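Local coordinates for 2-hydroxyethylphosphonate dioxygenase (Streptomyces viridochromogenes, PDB 4YAR), which oxidatively cleaves 2-hydroxyethylphosphonate to hydroxymethylphosphonate and formate, using O2 and one non-heme iron per subunit, in the biosynthesis of the antibiotic phosphinothricin tripeptide, at residues Ala252-Ala263 / Val275-Leu283; Leu334-Gly345 / Trp396-Gly406. The protein carries 1 engineered substitution. One frame throughout, in Å; residues are numbered along the deposited sequence. Where two conformers were deposited one is given.

Interaction 1: Ala252-Ala263 / Val275-Leu283; sequences AAGVPPADLEAA and VLRTLGRAL
The flat groups that meet side chains across this contact are peptide carbonyls rather than rings: the Thr278 methyl CG2 approaches the oxygen end of the Ala253 carbonyl from somewhat out of its plane, 3.6 Å from Ala253 O, and Asp259 O lies 3.9 Å from Val275 CG2. Segment 252-263 spans the turn of a helix-turn-helix motif assigned by similarity, and 275-283 is a later helix of the same cro/C1-type region. The axes of helices 257-263 and 275-283 are 10.2 Å apart at a crossing angle of -112°. In the turn, Gly254 takes positive phi and completes a Schellman motif at the end of the earlier helix. Val255 then turns both methyls onto helix 275-283, CG1 against Val275 CG1 and CG2 beside Thr278 CG2 and Leu279 CD1.

Val275 is the hub at one end. With CG1 anti to the backbone N (chi1 167°), that methyl meets Val255, Leu260 and Ala263, its approach to Ala263 CB being 3.6 Å. At the other end Ala253 CB sits against Ala282 CB at 3.8 Å. Thr278 presents its methyl here while its hydroxyl OG1 hydrogen-bonds Thr274 O, one turn back in its own helix. Leu235 of helix 231-241 packs on both Leu260 and Leu279, joining a fourth helix to this core. Those two leucines also cross at about a right angle, Leu260 CD1 to Leu279 CD2 at 3.7 Å.

Interaction 2: Leu334-Gly345 / Trp396-Gly406; sequences LVGSFLRVDADG and WHGTGTVLKFG
Strand 335-343 pairs antiparallel with the chain from Gly398 to Gly406 in a seven-stranded sheet, consistent with the jelly-roll (cupin) fold expected of this iron dioxygenase. Ten backbone hydrogen bonds, two at each alternate pair from Val335-Gly406 to Ala343-Gly398, form the seam. The bond from Lys404 N to Ser337 O is almost straight (175°). At the non-hydrogen-bonded pairs, CA-H groups add weaker contacts, such as Gly336 CA to Lys404 O at 3.3 Å.

Apolar contacts divide between the two faces. On one, Phe338 and Leu403 lie side by side pointing the same way, and Phe338 CD1 comes within 3.3 Å of Leu403 CD2; both side chains, together with Phe405, pack on strand 133-140. On the other, Leu339 CB meets Val402 CG1, and Leu339 CD1 rests on the aliphatic stem of Lys404, whose NZ goes on to Asp352 and Tyr358. Val341 turns CG1 anti to its N (chi1 -176°), into the corner at Gly398 and Thr399, where it lies 3.5 Å from Gly398 O. Its CG2 reaches Trp396 CB at 4.1 Å.

A CH-pi contact lies at the turned end. His397 ND1, buried here, has no partner anywhere in the model. Gly345 CA, in a poorly ordered loop, sits over one face of the His397 imidazole, 3.8 Å from the ring centroid and 18° off its normal.

Interactions 1 and 2 share no element: their centres are 49 Å apart, their nearest atoms about 26 Å, and 252-263/275-283 is complete before 334-345/396-406 begins. Interaction 1 belongs to a small helical domain far from the annotated sites and relies mainly on apolar side-chain contacts around a few buried residues, with no hydrogen bonds between its segments and with Ala252 and Ala282 at its exposed margin. Interaction 2 joins neighbouring strands, so backbone hydrogen bonding does the holding and side chains sort onto two faces. Its Leu334 side chain is about 8 Å from that of His176, an engineered residue at a substrate-binding position, whereas its Ala343-Gly345 end is poorly ordered and largely exposed.

Interaction 1: Ala252-Ala263 / Val275-Leu283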
loop_
_atom_site.group_PDB
_atom_site.type_symbol
_atom_site.label_atom_id
_atom_site.label_comp_id
_atom_site.label_asym_id
_atom_site.label_seq_id
_atom_site.Cartn_x
_atom_site.Cartn_y
_atom_site.Cartn_z
ATOM N N ALA A 252 7.614 -34.526 -18.049
ATOM C CA ALA A 252 6.362 -34.031 -18.525
ATOM C C ALA A 252 6.573 -32.839 -19.422
ATOM O O ALA A 252 5.768 -32.615 -20.324
ATOM C CB ALA A 252 5.448 -33.628 -17.360
ATOM N N ALA A 253 7.599 -32.056 -19.166
ATOM C CA ALA A 253 7.767 -30.815 -19.944
ATOM C C ALA A 253 8.654 -30.986 -21.177
ATOM O O ALA A 253 8.804 -30.049 -21.987
ATOM C CB ALA A 253 8.359 -29.745 -19.056
ATOM N N GLY A 254 9.230 -32.172 -21.320
ATOM C CA GLY A 254 10.237 -32.448 -22.370
ATOM C C GLY A 254 11.593 -31.824 -22.153
ATOM O O GLY A 254 12.295 -31.608 -23.130
ATOM N N VAL A 255 12.009 -31.604 -20.898
ATOM C CA VAL A 255 13.220 -30.872 -20.548
ATOM C C VAL A 255 14.228 -31.776 -19.966
ATOM O O VAL A 255 13.906 -32.538 -19.037
ATOM C CB VAL A 255 12.913 -29.714 -19.551
ATOM C CG1 VAL A 255 14.177 -29.110 -18.920
ATOM C CG2 VAL A 255 12.068 -28.658 -20.240
ATOM N N PRO A 256 15.477 -31.725 -20.493
ATOM C CA PRO A 256 16.496 -32.551 -19.900
ATOM C C PRO A 256 16.823 -32.173 -18.497
ATOM O O PRO A 256 16.903 -30.995 -18.156
ATOM C CB PRO A 256 17.741 -32.355 -20.827
ATOM C CG PRO A 256 17.184 -31.862 -22.103
ATOM C CD PRO A 256 15.964 -31.066 -21.727
ATOM N N PRO A 257 17.023 -33.185 -17.641
ATOM C CA PRO A 257 17.391 -33.000 -16.260
ATOM C C PRO A 257 18.425 -31.934 -15.971
ATOM O O PRO A 257 18.216 -31.112 -15.091
ATOM C CB PRO A 257 17.880 -34.395 -15.873
ATOM C CG PRO A 257 16.897 -35.259 -16.592
ATOM C CD PRO A 257 16.814 -34.616 -17.945
ATOM N N ALA A 258 19.526 -31.947 -16.712
ATOM C CA ALA A 258 20.590 -30.969 -16.575
ATOM C C ALA A 258 20.215 -29.524 -16.947
ATOM O O ALA A 258 20.815 -28.581 -16.443
ATOM C CB ALA A 258 21.787 -31.413 -17.442
ATOM N N ASP A 259 19.287 -29.367 -17.869
ATOM C CA ASP A 259 18.807 -28.041 -18.246
ATOM C C ASP A 259 17.913 -27.470 -17.088
ATOM O O ASP A 259 17.982 -26.277 -16.796
ATOM C CB ASP A 259 18.033 -28.074 -19.584
ATOM C CG ASP A 259 18.918 -28.431 -20.847
ATOM O OD1 ASP A 259 20.140 -28.629 -20.760
ATOM O OD2 ASP A 259 18.353 -28.505 -21.947
ATOM N N LEU A 260 17.118 -28.296 -16.417
ATOM C CA LEU A 260 16.374 -27.804 -15.212
ATOM C C LEU A 260 17.292 -27.335 -14.118
ATOM O O LEU A 260 17.125 -26.249 -13.631
ATOM C CB LEU A 260 15.375 -28.851 -14.720
ATOM C CG LEU A 260 14.530 -28.456 -13.534
ATOM C CD1 LEU A 260 13.740 -27.180 -13.810
ATOM C CD2 LEU A 260 13.592 -29.593 -13.197
ATOM N N GLU A 261 18.323 -28.118 -13.772
ATOM C CA GLU A 261 19.310 -27.691 -12.774
ATOM C C GLU A 261 20.037 -26.403 -13.175
ATOM O O GLU A 261 20.245 -25.497 -12.350
ATOM C CB GLU A 261 20.328 -28.808 -12.490
ATOM C CG GLU A 261 19.701 -30.106 -11.954
ATOM C CD GLU A 261 18.926 -29.913 -10.653
ATOM O OE1 GLU A 261 19.514 -29.399 -9.673
ATOM O OE2 GLU A 261 17.719 -30.275 -10.615
ATOM N N ALA A 262 20.376 -26.290 -14.443
ATOM C CA ALA A 262 21.088 -25.088 -14.926
ATOM C C ALA A 262 20.180 -23.873 -14.805
ATOM O O ALA A 262 20.622 -22.809 -14.389
ATOM C CB ALA A 262 21.506 -25.269 -16.363
ATOM N N ALA A 263 18.898 -24.072 -15.140
ATOM C CA ALA A 263 17.893 -22.990 -15.011
ATOM C C ALA A 263 17.660 -22.495 -13.598
ATOM O O ALA A 263 17.492 -21.269 -13.393
ATOM C CB ALA A 263 16.580 -23.443 -15.622
ATOM N N VAL A 275 13.400 -22.486 -19.930
ATOM C CA VAL A 275 13.182 -23.769 -19.245
ATOM C C VAL A 275 12.010 -23.606 -18.231
ATOM O O VAL A 275 11.111 -24.421 -18.183
ATOM C CB VAL A 275 14.434 -24.250 -18.488
ATOM C CG1 VAL A 275 14.145 -25.380 -17.526
ATOM C CG2 VAL A 275 15.528 -24.723 -19.462
ATOM N N LEU A 276 12.074 -22.563 -17.406
ATOM C CA LEU A 276 11.042 -22.381 -16.378
ATOM C C LEU A 276 9.664 -22.117 -16.966
ATOM O O LEU A 276 8.670 -22.588 -16.435
ATOM C CB LEU A 276 11.445 -21.332 -15.383
ATOM C CG LEU A 276 12.731 -21.704 -14.640
ATOM C CD1 LEU A 276 13.139 -20.553 -13.760
ATOM C CD2 LEU A 276 12.609 -22.983 -13.781
ATOM N N ARG A 277 9.639 -21.412 -18.083
ATOM C CA ARG A 277 8.407 -21.133 -18.764
ATOM C C ARG A 277 7.812 -22.400 -19.356
ATOM O O ARG A 277 6.618 -22.597 -19.283
ATOM C CB ARG A 277 8.573 -20.110 -19.855
ATOM C CG ARG A 277 7.218 -19.621 -20.360
ATOM C CD ARG A 277 7.347 -18.215 -20.917
ATOM N NE ARG A 277 6.052 -17.618 -21.181
ATOM C CZ ARG A 277 5.841 -16.677 -22.105
ATOM N NH1 ARG A 277 6.846 -16.205 -22.867
ATOM N NH2 ARG A 277 4.606 -16.224 -22.278
ATOM N N THR A 278 8.659 -23.236 -19.932
ATOM C CA THR A 278 8.237 -24.484 -20.534
ATOM C C THR A 278 7.693 -25.430 -19.428
ATOM O O THR A 278 6.638 -26.065 -19.596
ATOM C CB THR A 278 9.411 -25.156 -21.192
ATOM O OG1 THR A 278 9.855 -24.348 -22.287
ATOM C CG2 THR A 278 8.970 -26.498 -21.659
ATOM N N LEU A 279 8.397 -25.465 -18.293
ATOM C CA LEU A 279 7.882 -26.207 -17.145
ATOM C C LEU A 279 6.553 -25.676 -16.622
ATOM O O LEU A 279 5.608 -26.446 -16.348
ATOM C CB LEU A 279 8.880 -26.173 -15.991
ATOM C CG LEU A 279 9.442 -27.505 -15.558
ATOM C CD1 LEU A 279 10.545 -27.925 -16.511
ATOM C CD2 LEU A 279 10.017 -27.347 -14.170
ATOM N N GLY A 280 6.446 -24.346 -16.513
ATOM C CA GLY A 280 5.175 -23.765 -16.047
ATOM C C GLY A 280 4.008 -24.058 -16.943
ATOM O O GLY A 280 2.879 -24.277 -16.465
ATOM N N ARG A 281 4.227 -23.974 -18.232
ATOM C CA ARG A 281 3.151 -24.289 -19.223
ATOM C C ARG A 281 2.698 -25.716 -19.032
ATOM O O ARG A 281 1.498 -26.009 -19.037
ATOM C CB ARG A 281 3.643 -24.198 -20.706
ATOM C CG ARG A 281 3.810 -22.795 -21.252
ATOM C CD ARG A 281 3.839 -22.772 -22.794
ATOM N NE ARG A 281 4.395 -21.507 -23.284
ATOM C CZ ARG A 281 5.685 -21.254 -23.531
ATOM N NH1 ARG A 281 6.629 -22.181 -23.366
ATOM N NH2 ARG A 281 6.032 -20.044 -23.963
ATOM N N ALA A 282 3.667 -26.620 -18.861
ATOM C CA ALA A 282 3.360 -28.049 -18.815
ATOM C C ALA A 282 2.656 -28.460 -17.553
ATOM O O ALA A 282 1.796 -29.330 -17.608
ATOM C CB ALA A 282 4.620 -28.864 -18.966
ATOM N N LEU A 283 3.055 -27.884 -16.424
ATOM C CA LEU A 283 2.540 -28.234 -15.071
ATOM C C LEU A 283 1.468 -27.339 -14.486
ATOM O O LEU A 283 0.826 -27.663 -13.451
ATOM C CB LEU A 283 3.716 -28.282 -14.101
ATOM C CG LEU A 283 4.791 -29.365 -14.323
ATOM C CD1 LEU A 283 5.055 -29.977 -12.945
ATOM C CD2 LEU A 283 4.395 -30.504 -15.234
#

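Interaction 2: Leu334-Gly345 / Trp396-Gly406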
loop_
_atom_site.group_PDB
_atom_site.type_symbol
_atom_site.label_atom_id
_atom_site.label_comp_id
_atom_site.label_asym_id
_atom_site.label_seq_id
_atom_site.Cartn_x
_atom_site.Cartn_y
_atom_site.Cartn_z
ATOM N N LEU A 334 4.254 1.315 -2.660
ATOM C CA LEU A 334 4.581 2.512 -1.845
ATOM C C LEU A 334 5.344 3.560 -2.666
ATOM O O LEU A 334 6.433 3.302 -3.195
ATOM C CB LEU A 334 5.382 2.046 -0.632
ATOM C CG LEU A 334 5.883 3.075 0.389
ATOM C CD1 LEU A 334 4.696 3.870 0.908
ATOM C CD2 LEU A 334 6.605 2.381 1.556
ATOM N N VAL A 335 4.771 4.751 -2.850
ATOM C CA VAL A 335 5.402 5.677 -3.756
ATOM C C VAL A 335 5.344 7.034 -3.070
ATOM O O VAL A 335 4.362 7.339 -2.312
ATOM C CB VAL A 335 4.659 5.754 -5.133
ATOM C CG1 VAL A 335 5.205 6.849 -5.967
ATOM C CG2 VAL A 335 4.764 4.438 -5.932
ATOM N N GLY A 336 6.330 7.860 -3.369
ATOM C CA GLY A 336 6.344 9.289 -2.875
ATOM C C GLY A 336 6.986 10.206 -3.836
ATOM O O GLY A 336 8.071 9.894 -4.326
ATOM N N SER A 337 6.348 11.370 -4.086
ATOM C CA SER A 337 6.902 12.395 -5.011
ATOM C C SER A 337 6.669 13.804 -4.439
ATOM O O SER A 337 5.689 14.024 -3.738
ATOM C CB SER A 337 6.202 12.296 -6.397
ATOM O OG SER A 337 6.330 10.985 -6.951
ATOM N N PHE A 338 7.592 14.713 -4.710
ATOM C CA PHE A 338 7.371 16.165 -4.507
ATOM C C PHE A 338 6.842 16.714 -5.829
ATOM O O PHE A 338 7.420 16.408 -6.882
ATOM C CB PHE A 338 8.636 16.903 -4.150
ATOM C CG PHE A 338 9.419 16.375 -2.984
ATOM C CD1 PHE A 338 9.157 16.814 -1.675
ATOM C CD2 PHE A 338 10.491 15.530 -3.177
ATOM C CE1 PHE A 338 9.921 16.332 -0.608
ATOM C CE2 PHE A 338 11.335 15.134 -2.102
ATOM C CZ PHE A 338 10.977 15.495 -0.809
ATOM N N LEU A 339 5.765 17.467 -5.782
ATOM C CA LEU A 339 5.178 18.117 -6.980
ATOM C C LEU A 339 5.095 19.655 -6.860
ATOM O O LEU A 339 4.478 20.193 -5.965
ATOM C CB LEU A 339 3.809 17.619 -7.287
ATOM C CG LEU A 339 3.579 16.163 -7.617
ATOM C CD1 LEU A 339 2.141 15.957 -7.978
ATOM C CD2 LEU A 339 4.458 15.744 -8.819
ATOM N N ARG A 340 5.711 20.320 -7.813
ATOM C CA ARG A 340 5.550 21.772 -7.990
ATOM C C ARG A 340 4.428 22.091 -9.006
ATOM O O ARG A 340 4.446 21.562 -10.100
ATOM C CB ARG A 340 6.901 22.301 -8.456
ATOM C CG ARG A 340 7.204 23.719 -8.098
ATOM C CD ARG A 340 8.439 24.163 -8.839
ATOM N NE ARG A 340 9.261 25.024 -8.009
ATOM C CZ ARG A 340 10.278 25.769 -8.456
ATOM N NH1 ARG A 340 10.615 25.757 -9.750
ATOM N NH2 ARG A 340 10.968 26.529 -7.600
ATOM N N VAL A 341 3.453 22.931 -8.608
ATOM C CA VAL A 341 2.330 23.311 -9.429
ATOM C C VAL A 341 2.555 24.798 -9.808
ATOM O O VAL A 341 2.926 25.587 -8.960
ATOM C CB VAL A 341 0.992 23.166 -8.609
ATOM C CG1 VAL A 341 -0.205 23.460 -9.475
ATOM C CG2 VAL A 341 0.898 21.771 -8.002
ATOM N N ASP A 342 2.286 25.145 -11.039
ATOM C CA ASP A 342 2.504 26.534 -11.491
ATOM C C ASP A 342 1.618 26.964 -12.653
ATOM O O ASP A 342 2.143 27.227 -13.719
ATOM C CB ASP A 342 3.997 26.704 -11.899
ATOM C CG ASP A 342 4.396 25.897 -13.195
ATOM O OD1 ASP A 342 3.705 24.934 -13.620
ATOM O OD2 ASP A 342 5.448 26.244 -13.796
ATOM N N ALA A 343 0.301 27.048 -12.451
ATOM C CA ALA A 343 -0.635 27.593 -13.467
ATOM C C ALA A 343 -2.124 27.684 -12.980
ATOM O O ALA A 343 -2.549 26.906 -12.120
ATOM C CB ALA A 343 -0.534 26.795 -14.777
ATOM N N ASP A 344 -2.896 28.610 -13.572
ATOM C CA ASP A 344 -4.295 28.912 -13.162
ATOM C C ASP A 344 -5.384 27.974 -13.745
ATOM O O ASP A 344 -6.459 27.833 -13.173
ATOM C CB ASP A 344 -4.635 30.365 -13.538
ATOM C CG ASP A 344 -5.736 30.991 -12.650
ATOM O OD1 ASP A 344 -6.586 30.264 -12.060
ATOM O OD2 ASP A 344 -5.752 32.249 -12.559
ATOM N N GLY A 345 -5.127 27.364 -14.892
ATOM C CA GLY A 345 -6.028 26.343 -15.429
ATOM C C GLY A 345 -5.228 25.304 -16.194
ATOM O O GLY A 345 -4.002 25.221 -16.045
ATOM N N TRP A 396 -4.418 19.538 -10.246
ATOM C CA TRP A 396 -4.123 20.689 -9.342
ATOM C C TRP A 396 -3.911 21.968 -10.197
ATOM O O TRP A 396 -3.228 21.897 -11.238
ATOM C CB TRP A 396 -2.898 20.443 -8.521
ATOM C CG TRP A 396 -2.996 19.385 -7.495
ATOM C CD1 TRP A 396 -2.649 18.091 -7.663
ATOM C CD2 TRP A 396 -3.423 19.519 -6.124
ATOM N NE1 TRP A 396 -2.870 17.386 -6.484
ATOM C CE2 TRP A 396 -3.344 18.237 -5.530
ATOM C CE3 TRP A 396 -3.896 20.575 -5.341
ATOM C CZ2 TRP A 396 -3.706 18.013 -4.210
ATOM C CZ3 TRP A 396 -4.267 20.345 -4.054
ATOM C CH2 TRP A 396 -4.130 19.080 -3.470
ATOM N N HIS A 397 -4.456 23.093 -9.721
ATOM C CA HIS A 397 -4.196 24.455 -10.290
ATOM C C HIS A 397 -3.658 25.349 -9.150
ATOM O O HIS A 397 -3.884 25.069 -7.969
ATOM C CB HIS A 397 -5.464 25.213 -10.867
ATOM C CG HIS A 397 -6.282 24.442 -11.870
ATOM N ND1 HIS A 397 -5.731 23.724 -12.922
ATOM C CD2 HIS A 397 -7.622 24.317 -12.003
ATOM C CE1 HIS A 397 -6.701 23.147 -13.630
ATOM N NE2 HIS A 397 -7.851 23.499 -13.091
ATOM N N GLY A 398 -3.003 26.460 -9.524
ATOM C CA GLY A 398 -2.390 27.371 -8.534
ATOM C C GLY A 398 -0.883 27.381 -8.618
ATOM O O GLY A 398 -0.306 26.922 -9.595
ATOM N N THR A 399 -0.239 28.030 -7.639
ATOM C CA THR A 399 1.169 28.162 -7.591
ATOM C C THR A 399 1.577 27.760 -6.184
ATOM O O THR A 399 1.255 28.407 -5.211
ATOM C CB THR A 399 1.575 29.630 -7.882
ATOM O OG1 THR A 399 1.231 29.891 -9.247
ATOM C CG2 THR A 399 3.082 29.844 -7.708
ATOM N N GLY A 400 2.274 26.648 -6.111
ATOM C CA GLY A 400 2.495 26.020 -4.845
ATOM C C GLY A 400 3.105 24.656 -5.027
ATOM O O GLY A 400 3.696 24.325 -6.086
ATOM N N THR A 401 3.113 23.940 -3.925
ATOM C CA THR A 401 3.813 22.667 -3.803
ATOM C C THR A 401 2.933 21.729 -3.033
ATOM O O THR A 401 2.293 22.079 -2.019
ATOM C CB THR A 401 5.159 22.798 -3.034
ATOM O OG1 THR A 401 5.942 23.789 -3.649
ATOM C CG2 THR A 401 5.985 21.460 -3.091
ATOM N N VAL A 402 2.949 20.491 -3.492
ATOM C CA VAL A 402 2.221 19.480 -2.812
ATOM C C VAL A 402 3.058 18.213 -2.747
ATOM O O VAL A 402 3.770 17.893 -3.718
ATOM C CB VAL A 402 0.844 19.279 -3.490
ATOM C CG1 VAL A 402 0.983 18.674 -4.881
ATOM C CG2 VAL A 402 -0.047 18.372 -2.669
ATOM N N LEU A 403 2.926 17.468 -1.658
ATOM C CA LEU A 403 3.577 16.127 -1.596
ATOM C C LEU A 403 2.532 15.084 -1.993
ATOM O O LEU A 403 1.373 15.206 -1.600
ATOM C CB LEU A 403 4.074 15.866 -0.177
ATOM C CG LEU A 403 5.084 16.823 0.478
ATOM C CD1 LEU A 403 5.741 16.251 1.713
ATOM C CD2 LEU A 403 6.104 17.255 -0.516
ATOM N N LYS A 404 2.945 14.143 -2.858
ATOM C CA LYS A 404 2.086 13.116 -3.378
ATOM C C LYS A 404 2.581 11.767 -2.879
ATOM O O LYS A 404 3.690 11.299 -3.246
ATOM C CB LYS A 404 2.070 13.119 -4.885
ATOM C CG LYS A 404 1.359 11.927 -5.488
ATOM C CD LYS A 404 1.220 12.190 -6.969
ATOM C CE LYS A 404 0.469 11.075 -7.671
ATOM N NZ LYS A 404 -0.494 11.709 -8.546
ATOM N N PHE A 405 1.756 11.104 -2.123
ATOM C CA PHE A 405 2.076 9.746 -1.619
ATOM C C PHE A 405 1.128 8.775 -2.277
ATOM O O PHE A 405 -0.037 9.089 -2.589
ATOM C CB PHE A 405 1.985 9.655 -0.082
ATOM C CG PHE A 405 2.907 10.566 0.665
ATOM C CD1 PHE A 405 4.235 10.183 0.918
ATOM C CD2 PHE A 405 2.503 11.818 1.054
ATOM C CE1 PHE A 405 5.097 11.006 1.650
ATOM C CE2 PHE A 405 3.351 12.637 1.793
ATOM C CZ PHE A 405 4.654 12.243 2.061
ATOM N N GLY A 406 1.551 7.513 -2.380
ATOM C CA GLY A 406 0.730 6.522 -2.920
ATOM C C GLY A 406 0.866 5.193 -2.226
ATOM O O GLY A 406 1.910 4.771 -1.825
#